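Local coordinates for H127A/Y244A mutant of alginate lyase AlyC3 in complex with dimannuronate (Psychromonas sp., PDB 7C8F), which belongs to alginate lyase family PL7, which cleaves alginate by beta-elimination, and here holds dimannuronate in an engineered double-mutant form, at residues B[77-88]-B[232-243]. Numbering follows the deposited sequence.
Sequences RNEVRVHKNFRT and RHLLSYFKAGVA. With BEM (beta-D-mannopyranuronic acid), chain D.
E79 OE1 is gripped from opposite faces of its carboxylate: K239 NZ, across the strand pair, salt-bridges it at 3.1 Å, and R77 NE donates to it at 2.9 Å, with the oxygen in the arginine's guanidinium plane. R77 also sends NH2 to E79 OE2, a side-on two-nitrogen hold that fixes the guanidinium's rotation, with A243 CB over one face. That leaves R77 NH1 to reach mannuronate O6A at 3.3 Å, so E79, shared by R77 and K239 in one salt-bridge network, is second shell to a sugar-binding arginine. Further along, R81 bends at chi2 (-86°) and lays its guanidinium flat on Y237, planes 5° apart and R81 CZ 3.5 Å from the ring centroid, a cation-pi stack. N85 OD1 takes both R81 NH1 and NH2, holding the group flat over the ring. Past V82 a water joins V82 O, K84 O and F238 N; after this loop and a two-residue register shift a separate single bridge forms, F86 N to S236 O at 2.8 Å, and that same carbonyl oxygen sits over the centre of the F86 ring. In this PL7 beta-jelly roll, strand 27-31 flanks 77-82 and strand 119-129 flanks 235-240, while F238 and F86 pack on strand 203-210 of the facing sheet.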
ATOM      1  N   ARG B  77      21.344  -9.381  15.609  1.00 19.44           N
ATOM      2  CA  ARG B  77      21.206 -10.155  14.385  1.00 18.98           C
ATOM      3  C   ARG B  77      22.521 -10.206  13.630  1.00 17.53           C
ATOM      4  O   ARG B  77      23.452  -9.434  13.883  1.00 19.83           O
ATOM      5  CB  ARG B  77      20.054  -9.634  13.508  1.00 23.06           C
ATOM      6  CG  ARG B  77      19.952  -8.123  13.390  1.00 52.15           C
ATOM      7  CD  ARG B  77      18.510  -7.662  13.117  1.00 33.00           C
ATOM      8  NE  ARG B  77      17.775  -8.565  12.231  1.00 35.23           N
ATOM      9  CZ  ARG B  77      16.594  -9.105  12.521  1.00 64.69           C
ATOM     10  NH1 ARG B  77      15.998  -8.822  13.672  1.00 45.65           N
ATOM     11  NH2 ARG B  77      16.000  -9.921  11.656  1.00 30.34           N
ATOM     12  N   ASN B  78      22.572 -11.133  12.677  1.00 15.83           N
ATOM     13  CA  ASN B  78      23.752 -11.353  11.850  1.00 15.40           C
ATOM     14  C   ASN B  78      23.246 -12.008  10.564  1.00 16.53           C
ATOM     15  O   ASN B  78      22.971 -13.211  10.548  1.00 16.70           O
ATOM     16  CB  ASN B  78      24.742 -12.241  12.585  1.00 16.24           C
ATOM     17  CG  ASN B  78      25.936 -12.609  11.735  1.00 17.40           C
ATOM     18  OD1 ASN B  78      26.112 -12.094  10.633  1.00 17.20           O
ATOM     19  ND2 ASN B  78      26.780 -13.502  12.255  1.00 18.27           N
ATOM     20  N   GLU B  79      23.095 -11.212   9.510  1.00 14.96           N
ATOM     21  CA  GLU B  79      22.373 -11.675   8.339  1.00 15.40           C
ATOM     22  C   GLU B  79      22.993 -11.156   7.059  1.00 14.80           C
ATOM     23  O   GLU B  79      23.445 -10.008   6.991  1.00 16.77           O
ATOM     24  CB  GLU B  79      20.917 -11.173   8.352  1.00 16.67           C
ATOM     25  CG  GLU B  79      20.070 -11.750   9.480  1.00 19.05           C
ATOM     26  CD  GLU B  79      18.792 -10.972   9.703  1.00 20.38           C
ATOM     27  OE1 GLU B  79      18.834  -9.718   9.739  1.00 22.57           O
ATOM     28  OE2 GLU B  79      17.740 -11.625   9.837  1.00 28.68           O
ATOM     29  N   VAL B  80      22.992 -12.000   6.036  0.78 13.61           N
ATOM     30  CA  VAL B  80      23.213 -11.549   4.668  0.78 14.04           C
ATOM     31  C   VAL B  80      21.886 -11.029   4.127  0.78 13.68           C
ATOM     32  O   VAL B  80      20.854 -11.707   4.231  0.78 14.46           O
ATOM     33  CB  VAL B  80      23.755 -12.702   3.808  0.78 17.61           C
ATOM     34  CG1 VAL B  80      23.596 -12.405   2.336  0.78 24.58           C
ATOM     35  CG2 VAL B  80      25.229 -12.977   4.135  0.78 15.60           C
ATOM     36  N   ARG B  81      21.906  -9.822   3.562  1.00 12.99           N
ATOM     37  CA  ARG B  81      20.721  -9.125   3.067  1.00 12.53           C
ATOM     38  C   ARG B  81      20.872  -9.009   1.557  1.00 14.90           C
ATOM     39  O   ARG B  81      21.747  -8.280   1.075  1.00 13.83           O
ATOM     40  CB  ARG B  81      20.578  -7.754   3.738  1.00 12.87           C
ATOM     41  CG  ARG B  81      19.275  -6.999   3.447  1.00 13.41           C
ATOM     42  CD  ARG B  81      19.334  -6.169   2.156  1.00 14.75           C
ATOM     43  NE  ARG B  81      18.353  -5.074   2.185  1.00 13.90           N
ATOM     44  CZ  ARG B  81      17.491  -4.772   1.220  1.00 12.37           C
ATOM     45  NH1 ARG B  81      16.667  -3.728   1.375  1.00 13.53           N
ATOM     46  NH2 ARG B  81      17.465  -5.454   0.077  1.00 14.23           N
ATOM     47  N   VAL B  82      20.069  -9.764   0.815  1.00 12.01           N
ATOM     48  CA  VAL B  82      20.130  -9.732  -0.642  1.00 12.73           C
ATOM     49  C   VAL B  82      19.605  -8.385  -1.124  1.00 13.53           C
ATOM     50  O   VAL B  82      18.538  -7.931  -0.705  1.00 13.63           O
ATOM     51  CB  VAL B  82      19.352 -10.917  -1.243  1.00 12.87           C
ATOM     52  CG1 VAL B  82      19.448 -10.918  -2.759  1.00 14.73           C
ATOM     53  CG2 VAL B  82      19.871 -12.255  -0.671  1.00 14.18           C
ATOM     54  N   HIS B  83      20.367  -7.730  -2.009  1.00 14.46           N
ATOM     55  CA  HIS B  83      20.117  -6.319  -2.315  1.00 12.80           C
ATOM     56  C   HIS B  83      18.826  -6.057  -3.080  1.00 13.85           C
ATOM     57  O   HIS B  83      18.249  -4.972  -2.940  1.00 15.93           O
ATOM     58  CB  HIS B  83      21.296  -5.745  -3.086  1.00 13.57           C
ATOM     59  CG  HIS B  83      22.426  -5.336  -2.202  1.00 16.68           C
ATOM     60  ND1 HIS B  83      23.744  -5.631  -2.483  1.00 18.91           N
ATOM     61  CD2 HIS B  83      22.431  -4.630  -1.046  1.00 17.86           C
ATOM     62  CE1 HIS B  83      24.514  -5.114  -1.539  1.00 17.49           C
ATOM     63  NE2 HIS B  83      23.743  -4.500  -0.658  1.00 18.09           N
ATOM     64  N   LYS B  84      18.380  -6.989  -3.914  1.00 14.60           N
ATOM     65  CA  LYS B  84      17.217  -6.715  -4.757  1.00 14.57           C
ATOM     66  C   LYS B  84      15.962  -6.483  -3.917  1.00 13.24           C
ATOM     67  O   LYS B  84      15.561  -7.339  -3.123  1.00 14.41           O
ATOM     68  CB  LYS B  84      16.991  -7.899  -5.701  1.00 15.62           C
ATOM     69  CG  LYS B  84      15.767  -7.748  -6.606  1.00 18.60           C
ATOM     70  CD  LYS B  84      15.998  -6.688  -7.671  1.00 18.31           C
ATOM     71  CE  LYS B  84      14.753  -6.504  -8.534  1.00 19.74           C
ATOM     72  NZ  LYS B  84      14.971  -5.481  -9.613  1.00 25.74           N
ATOM     73  N   ASN B  85      15.308  -5.342  -4.124  1.00 14.37           N
ATOM     74  CA  ASN B  85      13.974  -5.093  -3.563  1.00 13.41           C
ATOM     75  C   ASN B  85      12.985  -5.406  -4.673  1.00 15.78           C
ATOM     76  O   ASN B  85      12.764  -4.596  -5.580  1.00 17.26           O
ATOM     77  CB  ASN B  85      13.814  -3.659  -3.067  1.00 15.22           C
ATOM     78  CG  ASN B  85      14.823  -3.291  -1.993  1.00 13.60           C
ATOM     79  OD1 ASN B  85      15.067  -4.040  -1.047  1.00 14.79           O
ATOM     80  ND2 ASN B  85      15.429  -2.114  -2.149  1.00 16.62           N
ATOM     81  N   PHE B  86      12.406  -6.595  -4.609  1.00 13.43           N
ATOM     82  CA  PHE B  86      11.637  -7.119  -5.723  1.00 13.41           C
ATOM     83  C   PHE B  86      10.137  -6.957  -5.531  1.00 12.61           C
ATOM     84  O   PHE B  86       9.617  -6.908  -4.407  1.00 13.01           O
ATOM     85  CB  PHE B  86      11.963  -8.592  -6.012  1.00 14.94           C
ATOM     86  CG  PHE B  86      12.069  -9.482  -4.784  1.00 12.26           C
ATOM     87  CD1 PHE B  86      10.928  -9.969  -4.153  1.00 15.58           C
ATOM     88  CD2 PHE B  86      13.310  -9.858  -4.301  1.00 14.03           C
ATOM     89  CE1 PHE B  86      11.031 -10.805  -3.037  1.00 14.61           C
ATOM     90  CE2 PHE B  86      13.426 -10.694  -3.187  1.00 14.06           C
ATOM     91  CZ  PHE B  86      12.284 -11.167  -2.557  1.00 14.73           C
ATOM     92  N   ARG B  87       9.440  -6.895  -6.655  1.00 12.63           N
ATOM     93  CA  ARG B  87       7.991  -7.016  -6.639  1.00 13.17           C
ATOM     94  C   ARG B  87       7.596  -8.464  -6.412  1.00 13.44           C
ATOM     95  O   ARG B  87       8.252  -9.387  -6.896  1.00 14.38           O
ATOM     96  CB  ARG B  87       7.418  -6.548  -7.971  1.00 16.63           C
ATOM     97  CG  ARG B  87       7.577  -5.062  -8.114  1.00 17.82           C
ATOM     98  CD  ARG B  87       6.784  -4.482  -9.231  1.00 23.84           C
ATOM     99  NE  ARG B  87       5.351  -4.740  -9.167  1.00 17.50           N
ATOM    100  CZ  ARG B  87       4.495  -3.955  -9.798  1.00 17.26           C
ATOM    101  NH1 ARG B  87       4.970  -2.907 -10.463  1.00 19.77           N
ATOM    102  NH2 ARG B  87       3.201  -4.193  -9.777  1.00 16.66           N
ATOM    103  N   THR B  88       6.509  -8.663  -5.678  1.00 12.27           N
ATOM    104  CA  THR B  88       6.060 -10.009  -5.330  1.00 12.85           C
ATOM    105  C   THR B  88       4.825 -10.412  -6.116  1.00 13.69           C
ATOM    106  O   THR B  88       4.340 -11.547  -5.961  1.00 13.24           O
ATOM    107  CB  THR B  88       5.742 -10.097  -3.828  1.00 13.68           C
ATOM    108  OG1 THR B  88       4.554  -9.327  -3.543  1.00 13.63           O
ATOM    109  CG2 THR B  88       6.906  -9.575  -2.995  1.00 15.28           C
ATOM    110  N   ARG B 232       0.996  -6.882  -2.465  1.00 12.45           N
ATOM    111  CA  ARG B 232       1.416  -6.485  -3.807  1.00 12.09           C
ATOM    112  C   ARG B 232       2.159  -5.187  -3.998  1.00 13.77           C
ATOM    113  O   ARG B 232       3.024  -5.119  -4.845  1.00 13.38           O
ATOM    114  CB  ARG B 232       0.244  -6.581  -4.789  1.00 12.26           C
ATOM    115  CG  ARG B 232      -0.901  -5.625  -4.555  1.00 12.55           C
ATOM    116  CD  ARG B 232      -2.130  -5.999  -5.365  1.00 13.55           C
ATOM    117  NE  ARG B 232      -3.286  -5.134  -5.177  1.00 12.19           N
ATOM    118  CZ  ARG B 232      -4.193  -5.310  -4.242  1.00 13.49           C
ATOM    119  NH1 ARG B 232      -4.079  -6.259  -3.368  1.00 14.01           N
ATOM    120  NH2 ARG B 232      -5.223  -4.532  -4.166  1.00 14.48           N
ATOM    121  N   HIS B 233       1.798  -4.206  -3.190  1.00 12.23           N
ATOM    122  CA  HIS B 233       2.432  -2.891  -3.298  1.00 12.50           C
ATOM    123  C   HIS B 233       3.797  -2.806  -2.623  1.00 12.19           C
ATOM    124  O   HIS B 233       4.484  -1.787  -2.790  1.00 13.88           O
ATOM    125  CB  HIS B 233       1.530  -1.825  -2.666  1.00 12.36           C
ATOM    126  CG  HIS B 233       1.130  -2.146  -1.254  1.00 11.91           C
ATOM    127  ND1 HIS B 233       0.507  -3.326  -0.915  1.00 13.23           N
ATOM    128  CD2 HIS B 233       1.265  -1.443  -0.102  1.00 11.99           C
ATOM    129  CE1 HIS B 233       0.259  -3.334   0.384  1.00 14.34           C
ATOM    130  NE2 HIS B 233       0.695  -2.198   0.900  1.00 13.16           N
ATOM    131  N   LEU B 234       4.213  -3.822  -1.868  1.00 11.23           N
ATOM    132  CA  LEU B 234       5.413  -3.723  -1.041  1.00 12.29           C
ATOM    133  C   LEU B 234       6.596  -4.407  -1.723  1.00 13.30           C
ATOM    134  O   LEU B 234       6.590  -5.626  -1.919  1.00 13.37           O
ATOM    135  CB  LEU B 234       5.141  -4.327   0.339  1.00 13.96           C
ATOM    136  CG  LEU B 234       4.080  -3.556   1.132  1.00 12.54           C
ATOM    137  CD1 LEU B 234       3.675  -4.354   2.369  1.00 15.41           C
ATOM    138  CD2 LEU B 234       4.622  -2.180   1.521  1.00 16.05           C
ATOM    139  N   LEU B 235       7.614  -3.624  -2.073  1.00 12.61           N
ATOM    140  CA  LEU B 235       8.869  -4.210  -2.528  1.00 12.22           C
ATOM    141  C   LEU B 235       9.510  -4.972  -1.379  1.00 12.83           C
ATOM    142  O   LEU B 235       9.534  -4.496  -0.238  1.00 14.77           O
ATOM    143  CB  LEU B 235       9.818  -3.107  -3.001  1.00 14.38           C
ATOM    144  CG  LEU B 235       9.316  -2.242  -4.160  1.00 13.91           C
ATOM    145  CD1 LEU B 235      10.394  -1.244  -4.582  1.00 18.60           C
ATOM    146  CD2 LEU B 235       8.897  -3.104  -5.351  1.00 17.78           C
ATOM    147  N   SER B 236      10.016  -6.169  -1.676  1.00 12.96           N
ATOM    148  CA  SER B 236      10.403  -7.118  -0.646  1.00 12.22           C
ATOM    149  C   SER B 236      11.817  -7.635  -0.900  1.00 12.75           C
ATOM    150  O   SER B 236      12.378  -7.478  -1.992  1.00 13.37           O
ATOM    151  CB  SER B 236       9.379  -8.253  -0.577  1.00 12.40           C
ATOM    152  OG  SER B 236       8.085  -7.711  -0.281  1.00 13.57           O
ATOM    153  N   TYR B 237      12.410  -8.243   0.128  1.00 10.94           N
ATOM    154  CA  TYR B 237      13.790  -8.694  -0.002  1.00 10.42           C
ATOM    155  C   TYR B 237      14.062  -9.849   0.943  1.00 12.15           C
ATOM    156  O   TYR B 237      13.358 -10.048   1.942  1.00 12.77           O
ATOM    157  CB  TYR B 237      14.806  -7.570   0.232  1.00 13.11           C
ATOM    158  CG  TYR B 237      14.769  -6.894   1.593  1.00 11.10           C
ATOM    159  CD1 TYR B 237      13.945  -5.794   1.833  1.00 12.21           C
ATOM    160  CD2 TYR B 237      15.597  -7.329   2.621  1.00 11.43           C
ATOM    161  CE1 TYR B 237      13.951  -5.160   3.069  1.00 13.64           C
ATOM    162  CE2 TYR B 237      15.622  -6.697   3.846  1.00 12.74           C
ATOM    163  CZ  TYR B 237      14.790  -5.614   4.071  1.00 14.60           C
ATOM    164  OH  TYR B 237      14.786  -4.972   5.299  1.00 18.41           O
ATOM    165  N   PHE B 238      15.104 -10.611   0.616  1.00 11.52           N
ATOM    166  CA  PHE B 238      15.512 -11.778   1.387  1.00 12.47           C
ATOM    167  C   PHE B 238      16.616 -11.447   2.387  1.00 11.58           C
ATOM    168  O   PHE B 238      17.520 -10.652   2.105  1.00 12.16           O
ATOM    169  CB  PHE B 238      16.092 -12.855   0.468  1.00 13.70           C
ATOM    170  CG  PHE B 238      15.084 -13.551  -0.401  1.00 11.89           C
ATOM    171  CD1 PHE B 238      14.001 -14.235   0.157  1.00 12.51           C
ATOM    172  CD2 PHE B 238      15.261 -13.598  -1.775  1.00 13.91           C
ATOM    173  CE1 PHE B 238      13.104 -14.904  -0.657  1.00 15.28           C
ATOM    174  CE2 PHE B 238      14.375 -14.278  -2.585  1.00 12.97           C
ATOM    175  CZ  PHE B 238      13.289 -14.930  -2.031  1.00 14.06           C
ATOM    176  N   LYS B 239      16.573 -12.124   3.539  1.00 12.39           N
ATOM    177  CA  LYS B 239      17.688 -12.175   4.472  1.00 12.80           C
ATOM    178  C   LYS B 239      17.873 -13.603   4.951  1.00 13.68           C
ATOM    179  O   LYS B 239      16.914 -14.384   5.026  1.00 13.46           O
ATOM    180  CB  LYS B 239      17.473 -11.289   5.701  1.00 13.87           C
ATOM    181  CG  LYS B 239      17.383  -9.816   5.344  1.00 17.51           C
ATOM    182  CD  LYS B 239      17.536  -8.900   6.547  1.00 20.18           C
ATOM    183  CE  LYS B 239      16.280  -8.889   7.398  1.00 20.38           C
ATOM    184  NZ  LYS B 239      16.490  -7.979   8.567  1.00 27.75           N
ATOM    185  N   ALA B 240      19.107 -13.927   5.312  1.00 12.25           N
ATOM    186  CA  ALA B 240      19.457 -15.235   5.840  1.00 12.32           C
ATOM    187  C   ALA B 240      20.581 -15.074   6.846  1.00 13.50           C
ATOM    188  O   ALA B 240      21.511 -14.297   6.618  1.00 14.33           O
ATOM    189  CB  ALA B 240      19.888 -16.193   4.721  1.00 13.19           C
ATOM    190  N   GLY B 241      20.497 -15.818   7.946  1.00 13.84           N
ATOM    191  CA  GLY B 241      21.542 -15.805   8.958  1.00 14.34           C
ATOM    192  C   GLY B 241      20.942 -16.180  10.292  1.00 13.67           C
ATOM    193  O   GLY B 241      20.244 -17.199  10.374  1.00 14.93           O
ATOM    194  N   VAL B 242      21.155 -15.366  11.329  1.00 15.03           N
ATOM    195  CA  VAL B 242      20.474 -15.542  12.612  1.00 13.99           C
ATOM    196  C   VAL B 242      19.988 -14.198  13.119  1.00 15.90           C
ATOM    197  O   VAL B 242      20.642 -13.168  12.926  1.00 17.07           O
ATOM    198  CB  VAL B 242      21.359 -16.205  13.691  1.00 15.48           C
ATOM    199  CG1 VAL B 242      21.680 -17.624  13.320  1.00 17.61           C
ATOM    200  CG2 VAL B 242      22.632 -15.397  13.900  1.00 17.32           C
ATOM    201  N   ALA B 243      18.823 -14.217  13.757  1.00 15.56           N
ATOM    202  CA  ALA B 243      18.294 -13.081  14.494  1.00 16.49           C
ATOM    203  C   ALA B 243      17.672 -13.654  15.755  1.00 17.00           C
ATOM    204  O   ALA B 243      16.917 -14.628  15.681  1.00 17.05           O
ATOM    205  CB  ALA B 243      17.256 -12.309  13.671  1.00 16.49           C
TER
HETATM  206  C1  BEM D   1      12.884  -4.469  12.261  1.00 66.32           C
HETATM  207  C2  BEM D   1      11.434  -4.050  12.420  1.00 61.16           C
HETATM  208  O2  BEM D   1      10.738  -4.236  11.202  1.00 66.96           O
HETATM  209  C3  BEM D   1      10.791  -4.830  13.538  1.00 61.22           C
HETATM  210  O3  BEM D   1       9.427  -4.553  13.602  1.00 30.16           O
HETATM  211  C4  BEM D   1      11.019  -6.326  13.384  1.00 85.78           C
HETATM  212  O4  BEM D   1      10.680  -6.948  14.620  1.00 35.99           O
HETATM  213  C5  BEM D   1      12.477  -6.611  13.110  1.00 77.57           C
HETATM  214  O5  BEM D   1      13.001  -5.845  12.052  1.00 52.11           O
HETATM  215  C6  BEM D   1      12.545  -8.030  12.707  1.00 69.73           C
HETATM  216  O6B BEM D   1      12.580  -8.294  11.506  1.00 87.93           O
HETATM  217  O6A BEM D   1      12.746  -8.866  13.571  1.00 69.20           O
HETATM  218  O1  BEM D   1      13.464  -3.874  11.114  1.00 61.65           O
HETATM  219  O   HOH W   1      16.415  -9.594  -1.794  1.00 13.34           O
HETATM  220  O   HOH W   2       5.267  -6.690  -4.063  1.00 13.56           O